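Local coordinates for single-stranded DNA-binding protein WHY3, chloroplastic (Arabidopsis thaliana, PDB 4KOQ), which binds single-stranded DNA in chloroplasts and nucleus, guarding plastid genome stability against illegitimate recombination and repressing transcription of the kinesin gene KP1, at the interface of chains A and B. Numbering follows the deposited sequence. Chains: chain A/B, Single-stranded DNA-binding protein WHY3, chloroplastic.

The interface of chains A and B. Residues chain A 73, 76-77, 80; chain B 142, 145-146.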
loop_
_atom_site.group_PDB
_atom_site.type_symbol
_atom_site.label_atom_id
_atom_site.label_comp_id
_atom_site.label_asym_id
_atom_site.label_seq_id
_atom_site.Cartn_x
_atom_site.Cartn_y
_atom_site.Cartn_z
ATOM N N THR A 73 10.434 13.284 5.387
ATOM C CA THR A 73 9.542 14.416 5.070
ATOM C C THR A 73 9.664 14.802 3.609
ATOM O O THR A 73 8.685 15.075 2.962
ATOM C CB THR A 73 9.853 15.645 5.960
ATOM O OG1 THR A 73 9.644 15.281 7.328
ATOM C CG2 THR A 73 8.950 16.822 5.620
ATOM N N GLY A 76 7.813 12.563 1.620
ATOM C CA GLY A 76 6.434 12.976 1.669
ATOM C C GLY A 76 6.078 14.097 0.698
ATOM O O GLY A 76 4.996 14.094 0.093
ATOM N N ASN A 77 6.989 15.041 0.523
ATOM C CA ASN A 77 6.755 16.074 -0.457
ATOM C C ASN A 77 6.593 15.510 -1.855
ATOM O O ASN A 77 5.703 15.912 -2.588
ATOM C CB ASN A 77 7.918 17.027 -0.468
ATOM C CG ASN A 77 7.516 18.398 -0.906
ATOM O OD1 ASN A 77 6.619 18.581 -1.748
ATOM N ND2 ASN A 77 8.107 19.378 -0.284
ATOM N N SER A 80 3.343 13.739 -2.690
ATOM C CA SER A 80 2.140 14.574 -2.678
ATOM C C SER A 80 2.187 15.710 -3.678
ATOM O O SER A 80 1.362 16.601 -3.610
ATOM C CB SER A 80 1.879 15.162 -1.287
ATOM O OG SER A 80 2.953 15.896 -0.797
ATOM N N ALA B 142 3.591 18.025 3.138
ATOM C CA ALA B 142 4.572 16.933 3.049
ATOM C C ALA B 142 4.568 16.064 4.294
ATOM O O ALA B 142 4.605 14.844 4.224
ATOM C CB ALA B 142 5.937 17.496 2.839
ATOM N N ALA B 145 1.435 14.056 4.308
ATOM C CA ALA B 145 1.534 12.935 3.368
ATOM C C ALA B 145 2.257 11.708 3.962
ATOM O O ALA B 145 1.899 10.549 3.654
ATOM C CB ALA B 145 2.258 13.375 2.030
ATOM N N VAL B 146 3.267 11.973 4.775
ATOM C CA VAL B 146 3.984 10.936 5.498
ATOM C C VAL B 146 2.969 10.239 6.412
ATOM O O VAL B 146 2.916 9.008 6.469
ATOM C CB VAL B 146 5.112 11.496 6.334
ATOM C CG1 VAL B 146 5.749 10.415 7.236
ATOM C CG2 VAL B 146 6.198 12.080 5.430
#
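The methyl of B:Ala142 fits against the backbone of helix 72-79 of chain A, between A:Thr73 and A:Asn77, and this helix meets helix 141-158 of chain B through small groups. CB of B:Ala142 lies 3.5 Å from the backbone N of A:Asn77 and also touches the carbonyl O of A:Thr73, one turn earlier. CB of A:Asn77 flanks the same methyl, while its amide adds a more distant contact through CG. CG2 of A:Thr73 reaches the methyl only at the limit of contact.

About one turn further along helix 141-158, CB of B:Ala145 approaches the carbonyl O of A:Gly76 at 3.4 Å and touches CB of A:Ser80, just past the end of helix 72-79. B:Val146 sends its CG2 branch to CA of A:Gly76, 3.9 Å away; CG1 stands anti to the backbone N (chi1 173°), leaving CG2 as the branch that faces chain A. A side chain at A:Gly76 would probably run into this CG2 and the backbone O of B:Ala142.

Hydrogen bonds within chain A tie A:Ser80 back to the helix end. Its hydroxyl OG, set between the backbone N and the carbonyl carbon (chi1 56°), donates to the carbonyl O of A:Gly76 at 2.9 Å, tilted 23° from the carbonyl plane. The lesser bond, 3.3 Å from OG to O of A:Asn77, is steeply bent and comes from above that carbonyl's plane. With an alanine at A:Ser80 both bonds are lost, and the end of helix 72-79 is likely to be less firmly fixed beside B:Ala145, although the CB contact would stay. The patch forms part of the subunit contact in the WHY3 homotetramer, where the close approach of the two helices probably helps to join neighbouring Whirly domains.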